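PDB 1TZA: protein ApaG from Shewanella oneidensis, which is of unknown function but belongs to the ApaG family, whose domain has an immunoglobulin-like beta fold of the E-set type. Local coordinates for residues A66-E71 and T79-T84. Numbering follows the deposited sequence.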
loop_
_atom_site.group_PDB
_atom_site.type_symbol
_atom_site.label_atom_id
_atom_site.label_comp_id
_atom_site.label_asym_id
_atom_site.label_seq_id
_atom_site.Cartn_x
_atom_site.Cartn_y
_atom_site.Cartn_z
ATOM N N ALA A 66 1.728 -5.941 17.268
ATOM C CA ALA A 66 0.438 -6.321 17.830
ATOM C C ALA A 66 -0.635 -6.209 16.754
ATOM O O ALA A 66 -0.740 -5.194 16.064
ATOM C CB ALA A 66 0.087 -5.418 19.027
ATOM N N GLY A 67 -1.402 -7.280 16.600
ATOM C CA GLY A 67 -2.475 -7.320 15.626
ATOM C C GLY A 67 -2.067 -7.137 14.183
ATOM O O GLY A 67 -0.945 -7.456 13.785
ATOM N N VAL A 68 -3.020 -6.631 13.406
ATOM C CA VAL A 68 -2.852 -6.355 12.000
ATOM C C VAL A 68 -3.530 -5.021 11.754
ATOM O O VAL A 68 -4.595 -4.745 12.305
ATOM C CB VAL A 68 -3.510 -7.437 11.104
ATOM C CG1 VAL A 68 -2.731 -8.739 11.192
ATOM C CG2 VAL A 68 -4.966 -7.647 11.512
ATOM N N VAL A 69 -2.901 -4.199 10.926
ATOM C CA VAL A 69 -3.386 -2.868 10.594
ATOM C C VAL A 69 -4.101 -2.116 11.722
ATOM O O VAL A 69 -5.183 -1.547 11.532
ATOM C CB VAL A 69 -4.277 -2.895 9.320
ATOM C CG1 VAL A 69 -3.455 -3.411 8.139
ATOM C CG2 VAL A 69 -5.519 -3.747 9.542
ATOM N N GLY A 70 -3.488 -2.121 12.901
ATOM C CA GLY A 70 -4.047 -1.390 14.022
ATOM C C GLY A 70 -5.059 -2.060 14.926
ATOM O O GLY A 70 -5.472 -1.473 15.925
ATOM N N GLU A 71 -5.480 -3.273 14.598
ATOM C CA GLU A 71 -6.434 -3.948 15.461
ATOM C C GLU A 71 -6.097 -5.398 15.728
ATOM O O GLU A 71 -5.359 -6.036 14.974
ATOM C CB GLU A 71 -7.856 -3.864 14.892
ATOM C CG GLU A 71 -8.016 -4.365 13.473
ATOM C CD GLU A 71 -9.427 -4.854 13.180
ATOM O OE1 GLU A 71 -9.919 -4.657 12.046
ATOM O OE2 GLU A 71 -10.045 -5.451 14.083
ATOM N N THR A 79 -16.265 -17.762 10.440
ATOM C CA THR A 79 -16.176 -16.393 9.936
ATOM C C THR A 79 -14.813 -16.165 9.316
ATOM O O THR A 79 -13.817 -16.694 9.795
ATOM C CB THR A 79 -16.386 -15.346 11.058
ATOM O OG1 THR A 79 -17.644 -15.584 11.706
ATOM C CG2 THR A 79 -16.383 -13.934 10.477
ATOM N N ALA A 80 -14.784 -15.378 8.246
ATOM C CA ALA A 80 -13.558 -15.061 7.532
ATOM C C ALA A 80 -13.252 -13.579 7.663
ATOM O O ALA A 80 -13.980 -12.755 7.121
ATOM C CB ALA A 80 -13.713 -15.418 6.066
ATOM N N TYR A 81 -12.179 -13.245 8.375
ATOM C CA TYR A 81 -11.782 -11.853 8.550
ATOM C C TYR A 81 -10.726 -11.498 7.516
ATOM O O TYR A 81 -9.688 -12.153 7.425
ATOM C CB TYR A 81 -11.232 -11.618 9.965
ATOM C CG TYR A 81 -10.545 -10.277 10.154
ATOM C CD1 TYR A 81 -9.219 -10.094 9.765
ATOM C CD2 TYR A 81 -11.227 -9.188 10.702
ATOM C CE1 TYR A 81 -8.584 -8.866 9.913
ATOM C CE2 TYR A 81 -10.600 -7.947 10.855
ATOM C CZ TYR A 81 -9.275 -7.797 10.455
ATOM O OH TYR A 81 -8.632 -6.588 10.571
ATOM N N GLN A 82 -10.996 -10.449 6.750
ATOM C CA GLN A 82 -10.088 -10.001 5.714
ATOM C C GLN A 82 -9.509 -8.624 6.005
ATOM O O GLN A 82 -10.176 -7.760 6.582
ATOM C CB GLN A 82 -10.812 -9.957 4.370
ATOM C CG GLN A 82 -10.010 -9.306 3.260
ATOM C CD GLN A 82 -10.781 -9.206 1.957
ATOM O OE1 GLN A 82 -11.062 -10.215 1.307
ATOM N NE2 GLN A 82 -11.134 -7.980 1.570
ATOM N N TYR A 83 -8.260 -8.429 5.598
ATOM C CA TYR A 83 -7.582 -7.156 5.778
ATOM C C TYR A 83 -6.501 -7.010 4.717
ATOM O O TYR A 83 -6.026 -7.995 4.139
ATOM C CB TYR A 83 -6.977 -7.061 7.178
ATOM C CG TYR A 83 -5.604 -7.658 7.329
ATOM C CD1 TYR A 83 -4.461 -6.903 7.044
ATOM C CD2 TYR A 83 -5.436 -8.956 7.807
ATOM C CE1 TYR A 83 -3.187 -7.422 7.243
ATOM C CE2 TYR A 83 -4.166 -9.489 8.004
ATOM C CZ TYR A 83 -3.047 -8.716 7.725
ATOM O OH TYR A 83 -1.794 -9.226 7.944
ATOM N N THR A 84 -6.114 -5.771 4.462
ATOM C CA THR A 84 -5.103 -5.513 3.468
ATOM C C THR A 84 -4.008 -4.624 4.028
ATOM O O THR A 84 -4.275 -3.685 4.775
ATOM C CB THR A 84 -5.733 -4.839 2.236
ATOM O OG1 THR A 84 -6.551 -5.796 1.544
ATOM C CG2 THR A 84 -4.651 -4.284 1.297
#
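V68 sets its side chain over the ring of Y83 while E71, three residues on, holds the hydroxyl of Y81, so a tight turn meets two tyrosines from one side of strand 79-89. V68 CB sits over the Y83 face in a CH-pi contact, 3.8 Å from the ring centroid and 15° off the normal, displaced toward the rim. From there V68 CG1, anti to the carbonyl carbon (chi1 -70°), runs to the phenol end, 3.4 Å from Y83 OH, whereas V68 CG2 lies between the rings, 4.0 Å from Y83 CD2 and 3.9 Å from Y81 OH. One valine thus bridges both rings. V69 adds its CG1 obliquely to Y83, 3.8 Å from CD1, and the same methyl reaches the carbonyl O of T84.

E71 and Y81 meet tip to tip. Y81 OH donates to E71 OE1 over 2.7 Å, with the oxygen near the plane of the ring but the carboxylate turned 87° to it, and the hydroxyl arriving from above the carboxylate plane. The turn itself, type I' from V68 to E71, is closed by two backbone hydrogen bonds between its end residues, V68 N to E71 O and E71 N to V68 O, which fix the backbones of V68 and E71 relative to each other.

Behind this, V68 also touches L46 and Y83 touches W51, both on strand 44-55, and Y83 OH bonds to Y100 OH; V69 N bonds to E18 of the second subunit. The loop after strand 60-66 is therefore fastened across the beta-sandwich to strand 79-89 of the three-stranded sheet. Chemically, apolar contact on the buried Y83 gives way to one polar bond at partly exposed Y81, whose donated proton would be expected to favour a charged E71.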